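Local structure of molybdopterin adenylyltransferase (Pyrococcus furiosus, 4LHB) at residues 65-70 / 86-91; 69-74 / 79-84; 119-124 / 170-175; 157-160 / 165-168. The protein catalyses the ATP-dependent adenylylation of molybdopterin, releasing diphosphate, as a step in molybdenum-cofactor biosynthesis, and works as a homohexamer. All coordinates share one frame; numbering follows the deposited sequence.

Interaction 1: 65-70 / 86-91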
# COMPACT_ATOMS: atom_id res chain seq x y z
N HIS C 65 -25.44 25.24 -0.22
CA HIS C 65 -24.79 24.81 -1.47
C HIS C 65 -23.82 25.83 -1.89
O HIS C 65 -24.24 26.93 -2.13
CB HIS C 65 -25.84 24.69 -2.54
CG HIS C 65 -25.32 24.38 -3.93
ND1 HIS C 65 -24.23 23.59 -4.15
CD2 HIS C 65 -25.80 24.74 -5.17
CE1 HIS C 65 -24.05 23.47 -5.46
NE2 HIS C 65 -25.00 24.17 -6.09
N VAL C 66 -22.53 25.51 -1.99
CA VAL C 66 -21.53 26.53 -2.38
C VAL C 66 -20.78 26.27 -3.70
O VAL C 66 -19.96 27.08 -4.10
CB VAL C 66 -20.47 26.74 -1.27
CG1 VAL C 66 -21.16 27.19 0.00
CG2 VAL C 66 -19.65 25.46 -1.04
N TYR C 67 -21.05 25.17 -4.38
CA TYR C 67 -20.25 24.78 -5.56
C TYR C 67 -20.88 23.66 -6.33
O TYR C 67 -21.30 22.68 -5.76
CB TYR C 67 -18.85 24.32 -5.14
CG TYR C 67 -17.90 24.07 -6.28
CD1 TYR C 67 -16.99 25.04 -6.66
CD2 TYR C 67 -17.88 22.85 -6.99
CE1 TYR C 67 -16.10 24.82 -7.70
CE2 TYR C 67 -17.02 22.63 -8.03
CZ TYR C 67 -16.12 23.63 -8.38
OH TYR C 67 -15.19 23.45 -9.39
N TYR C 68 -20.88 23.81 -7.65
CA TYR C 68 -21.31 22.77 -8.60
C TYR C 68 -20.49 22.83 -9.93
O TYR C 68 -20.14 23.92 -10.40
CB TYR C 68 -22.78 22.89 -8.88
CG TYR C 68 -23.29 22.03 -9.98
CD1 TYR C 68 -23.20 20.67 -9.92
CD2 TYR C 68 -23.91 22.60 -11.09
CE1 TYR C 68 -23.69 19.87 -10.94
CE2 TYR C 68 -24.40 21.82 -12.13
CZ TYR C 68 -24.29 20.46 -12.05
OH TYR C 68 -24.81 19.71 -13.07
N LYS C 69 -20.13 21.65 -10.48
CA LYS C 69 -19.41 21.57 -11.73
C LYS C 69 -19.54 20.20 -12.35
O LYS C 69 -19.62 19.20 -11.61
CB LYS C 69 -17.95 21.91 -11.55
CG LYS C 69 -17.20 21.99 -12.87
CD LYS C 69 -16.12 23.07 -12.86
CE LYS C 69 -14.94 22.82 -13.82
NZ LYS C 69 -13.72 23.51 -13.27
N ILE C 70 -19.63 20.16 -13.69
CA ILE C 70 -19.71 18.88 -14.43
C ILE C 70 -18.35 18.78 -15.00
O ILE C 70 -17.89 19.74 -15.61
CB ILE C 70 -20.69 18.90 -15.61
CG1 ILE C 70 -22.02 19.53 -15.17
CG2 ILE C 70 -20.96 17.49 -16.15
CD1 ILE C 70 -23.26 18.74 -15.62
N ILE C 86 -13.64 22.76 -2.08
CA ILE C 86 -13.08 22.95 -0.78
C ILE C 86 -12.65 24.40 -0.57
O ILE C 86 -12.84 24.93 0.50
CB ILE C 86 -11.94 21.95 -0.49
CG1 ILE C 86 -12.49 20.54 -0.37
CG2 ILE C 86 -11.21 22.28 0.79
CD1 ILE C 86 -11.40 19.47 -0.42
N LYS C 87 -12.03 25.04 -1.55
CA LYS C 87 -11.57 26.42 -1.35
C LYS C 87 -12.77 27.33 -1.15
O LYS C 87 -12.71 28.25 -0.36
CB LYS C 87 -10.74 26.96 -2.50
CG LYS C 87 -9.95 28.21 -2.13
CD LYS C 87 -9.63 29.07 -3.34
CE LYS C 87 -8.92 30.36 -2.95
NZ LYS C 87 -7.45 30.37 -3.23
N SER C 88 -13.88 27.05 -1.82
CA SER C 88 -15.10 27.81 -1.57
C SER C 88 -15.75 27.62 -0.20
O SER C 88 -16.89 28.04 -0.04
CB SER C 88 -16.15 27.35 -2.56
OG SER C 88 -15.59 27.45 -3.81
N GLY C 89 -15.08 26.90 0.71
CA GLY C 89 -15.56 26.64 2.06
C GLY C 89 -16.40 25.39 2.25
O GLY C 89 -16.95 25.19 3.34
N ALA C 90 -16.54 24.53 1.23
CA ALA C 90 -17.27 23.26 1.47
C ALA C 90 -16.65 22.39 2.55
O ALA C 90 -15.43 22.21 2.57
CB ALA C 90 -17.38 22.44 0.21
N ASP C 91 -17.50 21.84 3.42
CA ASP C 91 -17.15 20.87 4.46
C ASP C 91 -17.45 19.42 4.02
O ASP C 91 -16.88 18.42 4.57
CB ASP C 91 -18.01 21.09 5.72
CG ASP C 91 -17.93 22.52 6.25
OD1 ASP C 91 -16.89 22.87 6.83
OD2 ASP C 91 -18.93 23.28 6.10
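Val66 meets the turn after helix 75-87 mainly with one methyl group. Its CG2 lies 4.0 Å from CB of Ala90. The same methyl rests 3.9 Å from the carbonyl O of Ser88, and it also reaches the backbone N of Ala90. CG1 stands opposite the carbonyl carbon of its own residue (chi1 -59°), which leaves CG2 on the side of the turn. No hydrogen bond crosses between 65-70 and 86-91, so the contact is packing.

Tyr67 adds a second touch. Its CD1 comes within 4.0 Å of Ser88 OG, and the serine hydroxyl approaches the ring obliquely. The polar ends of both residues are held by Glu84: Tyr67 OH bonds to the carboxylate, and Ser88 OG bonds to the carbonyl O. One helical residue thus positions both sides of this touch.

Further out, the turn itself is fixed. Gly89 has positive phi (90°) and is the C-prime residue of a Schellman motif. Its N bonds to Ile86 O at 3.0 Å, and Ala90 N bonds to Ala85 O. NH2 of Arg152 hydrogen-bonds to the carbonyl O atoms of both Ile86 and Ala90. On the other side of the contact, the strand is tied to strand 32-38 by backbone bonds from Val66 and Tyr67. The whole is the far end of a beta-alpha-beta crossover, where helix 75-87 turns back toward parallel strand 92-96.

Interaction 2: 69-74 / 79-84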
# COMPACT_ATOMS: atom_id res chain seq x y z
N LYS C 69 -20.13 21.65 -10.48
CA LYS C 69 -19.41 21.57 -11.73
C LYS C 69 -19.54 20.20 -12.35
O LYS C 69 -19.62 19.20 -11.61
CB LYS C 69 -17.95 21.91 -11.55
CG LYS C 69 -17.20 21.99 -12.87
CD LYS C 69 -16.12 23.07 -12.86
CE LYS C 69 -14.94 22.82 -13.82
NZ LYS C 69 -13.72 23.51 -13.27
N ILE C 70 -19.63 20.16 -13.69
CA ILE C 70 -19.71 18.88 -14.43
C ILE C 70 -18.35 18.78 -15.00
O ILE C 70 -17.89 19.74 -15.61
CB ILE C 70 -20.69 18.90 -15.61
CG1 ILE C 70 -22.02 19.53 -15.17
CG2 ILE C 70 -20.96 17.49 -16.15
CD1 ILE C 70 -23.26 18.74 -15.62
N VAL C 71 -17.67 17.67 -14.78
CA VAL C 71 -16.30 17.49 -15.30
C VAL C 71 -16.19 16.17 -16.07
O VAL C 71 -16.88 15.19 -15.79
CB VAL C 71 -15.23 17.53 -14.16
CG1 VAL C 71 -15.23 18.88 -13.45
CG2 VAL C 71 -15.39 16.37 -13.16
N PRO C 72 -15.33 16.13 -17.05
CA PRO C 72 -15.11 14.85 -17.71
C PRO C 72 -14.54 13.76 -16.77
O PRO C 72 -14.05 14.08 -15.69
CB PRO C 72 -14.09 15.19 -18.78
CG PRO C 72 -13.42 16.39 -18.27
CD PRO C 72 -14.45 17.17 -17.56
N ASP C 73 -14.59 12.50 -17.19
CA ASP C 73 -14.07 11.39 -16.40
C ASP C 73 -12.57 11.43 -16.50
O ASP C 73 -11.97 10.63 -17.18
CB ASP C 73 -14.68 10.04 -16.85
CG ASP C 73 -14.88 9.01 -15.67
OD1 ASP C 73 -15.70 8.09 -15.91
OD2 ASP C 73 -14.27 9.05 -14.52
N ASP C 74 -11.96 12.38 -15.81
CA ASP C 74 -10.55 12.75 -15.97
C ASP C 74 -9.95 13.14 -14.58
O ASP C 74 -10.37 14.10 -13.95
CB ASP C 74 -10.47 13.93 -16.93
CG ASP C 74 -9.02 14.46 -17.14
OD1 ASP C 74 -8.46 15.12 -16.27
OD2 ASP C 74 -8.45 14.23 -18.22
N LEU C 79 -9.99 16.27 -9.60
CA LEU C 79 -9.22 16.89 -8.51
C LEU C 79 -9.29 18.40 -8.50
O LEU C 79 -9.38 19.00 -7.44
CB LEU C 79 -7.80 16.41 -8.51
CG LEU C 79 -7.51 15.22 -7.57
CD1 LEU C 79 -8.70 14.55 -6.91
CD2 LEU C 79 -6.60 14.18 -8.20
N ILE C 80 -9.27 19.04 -9.67
CA ILE C 80 -9.34 20.50 -9.72
C ILE C 80 -10.70 20.90 -9.10
O ILE C 80 -10.80 21.85 -8.37
CB ILE C 80 -9.17 21.06 -11.18
CG1 ILE C 80 -7.68 21.20 -11.58
CG2 ILE C 80 -9.77 22.44 -11.36
CD1 ILE C 80 -7.45 21.44 -13.09
N ALA C 81 -11.74 20.17 -9.43
CA ALA C 81 -13.06 20.47 -8.95
C ALA C 81 -13.12 20.28 -7.40
O ALA C 81 -13.48 21.19 -6.68
CB ALA C 81 -14.09 19.60 -9.67
N LEU C 82 -12.72 19.12 -6.92
CA LEU C 82 -12.75 18.82 -5.51
C LEU C 82 -12.12 19.96 -4.73
O LEU C 82 -12.67 20.39 -3.74
CB LEU C 82 -12.00 17.51 -5.24
CG LEU C 82 -11.83 17.13 -3.78
CD1 LEU C 82 -13.21 17.02 -3.17
CD2 LEU C 82 -11.03 15.84 -3.58
N PHE C 83 -10.99 20.46 -5.16
CA PHE C 83 -10.31 21.46 -4.35
C PHE C 83 -10.87 22.86 -4.54
O PHE C 83 -10.70 23.71 -3.68
CB PHE C 83 -8.79 21.34 -4.47
CG PHE C 83 -8.27 20.17 -3.68
CD1 PHE C 83 -8.21 20.24 -2.32
CD2 PHE C 83 -8.03 18.96 -4.29
CE1 PHE C 83 -7.84 19.14 -1.57
CE2 PHE C 83 -7.63 17.87 -3.56
CZ PHE C 83 -7.56 17.95 -2.17
N GLU C 84 -11.56 23.11 -5.63
CA GLU C 84 -12.30 24.34 -5.76
C GLU C 84 -13.52 24.33 -4.80
O GLU C 84 -13.78 25.31 -4.15
CB GLU C 84 -12.78 24.56 -7.19
CG GLU C 84 -11.74 25.15 -8.12
CD GLU C 84 -12.30 25.49 -9.50
OE1 GLU C 84 -11.71 26.37 -10.12
OE2 GLU C 84 -13.29 24.90 -9.97
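Val71 sets its CG1 methyl against the CB of Ala81, 4.0 Å away. Both residues are buried, and this is the apolar part of the contact between the strand end and helix 75-87. Ala81 has little bulk, so the helix can come near the strand: the CA atoms of Lys69 and Ala81 are 7.0 Å apart. Ile36 of the neighbouring strand 32-38 touches both Val71 and Ala81 and extends the same apolar layer.

Lys69 makes the polar part. Its CG leaves anti to the backbone N (chi1 -173°), and a bend at chi2 turns the chain toward the helix. NZ ends 3.6 Å from OE2 of Glu84, a long salt bridge. The Glu84 chain is extended beyond CG and passes the lysine at a slant. OE2 has a closer partner in the hydroxyl of Tyr67, while OE1 forms a salt bridge with Lys87 of the second subunit.

Where the helix starts, Asp74 is the N-cap. Its OD1 bonds to Glu77 N, and OD2 takes the backbone N of Gln150 of the second subunit.

The chemistry is divided: a small apolar patch inside, charges at the subunit border. Lys69 and Lys87 of the second subunit lie close with like charges, and the carboxylate of Glu84 probably offsets much of their repulsion. The long Lys69 bridge is thus likely to be a loose electrostatic tie.

Interaction 3: 119-124 / 170-175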
# COMPACT_ATOMS: atom_id res chain seq x y z
N LEU C 119 -14.41 5.71 5.64
CA LEU C 119 -15.65 5.36 6.33
C LEU C 119 -16.09 4.03 5.78
O LEU C 119 -15.57 3.61 4.78
CB LEU C 119 -16.72 6.44 6.16
CG LEU C 119 -16.33 7.84 6.70
CD1 LEU C 119 -17.37 8.97 6.50
CD2 LEU C 119 -15.91 7.76 8.14
N SER C 120 -17.02 3.37 6.45
CA SER C 120 -17.64 2.11 5.95
C SER C 120 -18.88 2.43 5.09
O SER C 120 -19.85 1.65 5.04
CB SER C 120 -18.11 1.25 7.11
OG SER C 120 -17.21 1.35 8.21
N PHE C 121 -18.86 3.57 4.42
CA PHE C 121 -19.98 4.00 3.63
C PHE C 121 -20.37 3.06 2.49
O PHE C 121 -21.54 2.92 2.18
CB PHE C 121 -19.70 5.39 3.10
CG PHE C 121 -20.79 5.92 2.26
CD1 PHE C 121 -21.74 6.75 2.81
CD2 PHE C 121 -20.86 5.58 0.92
CE1 PHE C 121 -22.78 7.25 2.03
CE2 PHE C 121 -21.88 6.07 0.13
CZ PHE C 121 -22.86 6.90 0.68
N GLY C 122 -19.38 2.42 1.87
CA GLY C 122 -19.67 1.59 0.71
C GLY C 122 -20.43 0.38 1.12
O GLY C 122 -21.33 -0.07 0.40
N GLU C 123 -20.04 -0.18 2.26
CA GLU C 123 -20.70 -1.39 2.77
C GLU C 123 -22.14 -1.09 3.05
O GLU C 123 -23.01 -1.86 2.65
CB GLU C 123 -20.11 -1.83 4.07
CG GLU C 123 -18.66 -2.22 4.07
CD GLU C 123 -18.32 -3.11 5.26
OE1 GLU C 123 -19.19 -3.31 6.16
OE2 GLU C 123 -17.19 -3.61 5.33
N VAL C 124 -22.39 0.03 3.73
CA VAL C 124 -23.76 0.42 4.10
C VAL C 124 -24.59 0.70 2.85
O VAL C 124 -25.68 0.13 2.66
CB VAL C 124 -23.76 1.58 5.11
CG1 VAL C 124 -25.13 2.22 5.17
CG2 VAL C 124 -23.28 1.06 6.49
N LEU C 170 -28.11 9.34 -1.07
CA LEU C 170 -28.69 10.49 -0.40
C LEU C 170 -29.46 10.10 0.87
O LEU C 170 -29.40 10.80 1.88
CB LEU C 170 -29.57 11.27 -1.37
CG LEU C 170 -28.77 12.12 -2.35
CD1 LEU C 170 -29.66 12.60 -3.50
CD2 LEU C 170 -28.04 13.26 -1.65
N GLU C 171 -30.15 9.00 0.86
CA GLU C 171 -30.78 8.59 2.09
C GLU C 171 -29.71 8.55 3.22
O GLU C 171 -29.92 9.03 4.35
CB GLU C 171 -31.42 7.21 1.92
CG GLU C 171 -32.93 7.13 1.73
CD GLU C 171 -33.48 5.76 2.20
OE1 GLU C 171 -33.20 5.36 3.37
OE2 GLU C 171 -34.17 5.07 1.40
N ILE C 172 -28.53 8.00 2.88
CA ILE C 172 -27.50 7.72 3.89
C ILE C 172 -26.79 8.98 4.33
O ILE C 172 -26.55 9.19 5.52
CB ILE C 172 -26.54 6.59 3.43
CG1 ILE C 172 -27.33 5.32 3.12
CG2 ILE C 172 -25.51 6.27 4.50
CD1 ILE C 172 -26.55 4.31 2.31
N ILE C 173 -26.49 9.85 3.38
CA ILE C 173 -25.84 11.12 3.71
C ILE C 173 -26.73 11.99 4.59
O ILE C 173 -26.28 12.48 5.62
CB ILE C 173 -25.41 11.87 2.42
CG1 ILE C 173 -24.42 11.00 1.63
CG2 ILE C 173 -24.78 13.23 2.73
CD1 ILE C 173 -24.43 11.28 0.14
N LYS C 174 -28.00 12.18 4.17
CA LYS C 174 -29.02 12.88 4.95
C LYS C 174 -29.09 12.31 6.37
O LYS C 174 -29.13 13.05 7.33
CB LYS C 174 -30.40 12.81 4.29
CG LYS C 174 -30.52 13.53 2.93
CD LYS C 174 -31.54 14.69 2.88
CE LYS C 174 -33.02 14.27 2.88
NZ LYS C 174 -33.47 13.41 1.74
N SER C 175 -29.09 10.99 6.52
CA SER C 175 -29.11 10.41 7.86
C SER C 175 -27.82 10.62 8.67
O SER C 175 -27.91 10.77 9.92
CB SER C 175 -29.44 8.94 7.76
OG SER C 175 -29.32 8.31 9.00
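Ile172 packs against Phe121 and Val124 where two helices pack together on the sheet of this alpha/beta fold. Helix 121-133 supplies the first turn of the contact, and helix 163-184 supplies its middle. All the touching residues are buried, and every meeting is apolar.

Ile172 uses two branches. CG2 lies 3.8 Å from CE1 of the Phe121 ring, coming at it obliquely, and also faces Val124. CD1 comes 3.8 Å from Val124 CG1. The Phe121 ring can reach between the helices because CG stands anti to the backbone N (chi1 179°). Beneath it lie strands 143-148 and 153-159, through Ala144 and Leu159. Val124 also packs on Thr137 of the third subunit, so the helix pair lies close to a subunit interface.

An alanine here in place of Ile172 keeps only CB, which would probably open a gap beside Val124 CG1 and strip the Phe121 ring of its nearest neighbour in 170-175. Ile173 also touches the ring: its CG1 sits 4.1 Å from the same Phe121 CE1.

Interaction 4: 157-160 / 165-168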
# COMPACT_ATOMS: atom_id res chain seq x y z
N PHE C 157 -18.03 12.09 -0.21
CA PHE C 157 -18.80 10.95 -0.55
C PHE C 157 -18.67 10.81 -2.09
O PHE C 157 -18.79 11.81 -2.85
CB PHE C 157 -20.28 11.22 -0.20
CG PHE C 157 -20.56 11.36 1.27
CD1 PHE C 157 -20.76 10.24 2.07
CD2 PHE C 157 -20.67 12.61 1.85
CE1 PHE C 157 -21.00 10.39 3.43
CE2 PHE C 157 -20.94 12.76 3.21
CZ PHE C 157 -21.08 11.66 4.00
N SER C 158 -18.45 9.59 -2.56
CA SER C 158 -18.42 9.36 -3.99
C SER C 158 -19.41 8.31 -4.32
O SER C 158 -19.34 7.18 -3.84
CB SER C 158 -17.01 8.99 -4.47
OG SER C 158 -16.21 10.16 -4.35
N LEU C 159 -20.34 8.71 -5.16
CA LEU C 159 -21.50 7.91 -5.51
C LEU C 159 -21.48 7.54 -6.98
O LEU C 159 -20.83 8.23 -7.77
CB LEU C 159 -22.74 8.76 -5.23
CG LEU C 159 -22.89 9.35 -3.83
CD1 LEU C 159 -24.14 10.23 -3.86
CD2 LEU C 159 -23.02 8.23 -2.82
N PRO C 160 -22.17 6.45 -7.34
CA PRO C 160 -22.36 6.12 -8.75
C PRO C 160 -23.19 7.16 -9.45
O PRO C 160 -23.67 8.10 -8.83
CB PRO C 160 -23.12 4.78 -8.74
CG PRO C 160 -22.82 4.18 -7.41
CD PRO C 160 -22.58 5.33 -6.46
N ALA C 165 -29.03 5.07 -7.86
CA ALA C 165 -27.91 4.87 -7.01
C ALA C 165 -27.74 6.14 -6.20
O ALA C 165 -27.42 6.08 -4.98
CB ALA C 165 -26.66 4.56 -7.82
N VAL C 166 -27.98 7.29 -6.83
CA VAL C 166 -27.80 8.53 -6.10
C VAL C 166 -28.83 8.74 -4.96
O VAL C 166 -28.49 9.24 -3.87
CB VAL C 166 -27.76 9.72 -7.03
CG1 VAL C 166 -27.99 10.99 -6.24
CG2 VAL C 166 -26.40 9.73 -7.70
N LYS C 167 -30.06 8.30 -5.18
CA LYS C 167 -31.11 8.45 -4.17
C LYS C 167 -30.82 7.56 -2.97
O LYS C 167 -30.99 8.00 -1.85
CB LYS C 167 -32.49 8.13 -4.73
CG LYS C 167 -33.08 9.18 -5.65
CD LYS C 167 -34.39 8.70 -6.32
CE LYS C 167 -35.40 8.14 -5.30
NZ LYS C 167 -36.78 8.01 -5.88
N THR C 168 -30.36 6.33 -3.20
CA THR C 168 -29.99 5.48 -2.08
C THR C 168 -28.83 6.10 -1.31
O THR C 168 -28.84 6.09 -0.08
CB THR C 168 -29.59 4.07 -2.54
OG1 THR C 168 -30.38 3.68 -3.67
CG2 THR C 168 -29.82 3.06 -1.43
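Pro160 sets its ring carbons CB and CG against the CB of Ala165. Ala165 CB lies 3.7 Å from Pro160 CB and 3.9 Å from Pro160 CG. Ala165 directs its methyl at the strand end, so one small methyl meets two ring carbons.

Val166 lies one residue further along the helix. Its CG1 is anti to the backbone N (chi1 163°), and this places CG2 next to the proline carbonyl. Val166 CG2 is 3.4 Å from Pro160 O, a close packing contact and not a hydrogen bond. The polar need of that oxygen is met elsewhere, by the OG1 of Thr96.

Leu159 points toward the helix, but its reach ends loosely. CD1 stops 4.5 Å from Val166 CG2, and the same methyl is equally far from Val166 O. The leucine is packed further by Val94 of the adjoining strand. Val166 also packs on Ser51 and Ile55 of helix 51-60.

The backbones are also near, with the CA atoms of Pro160 and Ala165 5.9 Å apart. Ala165 N bonds to Ser162 OG, which helps to hold the first turn of the helix. A sulfate ion lies about 3 Å from the Pro160 side chain. It probably comes from the crystallisation liquor, though it may mark a pocket. This is a strand-loop-helix junction at the C-terminal edge of an alpha/beta sheet, and a loop at the C-terminal end of a strand is where such folds often place their binding sites.

How the interactions relate
From the N terminus, strand 64-71 opens the first loop. Interaction 2 closes the shorter loop, from strand end to helix 75-87. Interaction 1 encloses it, joining the same strand to the far end of that helix. They share Lys69 and Ile70, and both reach the second subunit. The chain then goes on to helix 121-133, where interaction 3 opens. Interaction 4 is nested inside that long loop and joins strand 153-159 to the start of helix 163-184. Interactions 3 and 4 touch through Phe121 and Ile173 on Phe157 and Leu159. None of the loops cross. Interactions 1 and 3 lie on opposite sides of the chain's centre, about 20 Å apart between centres.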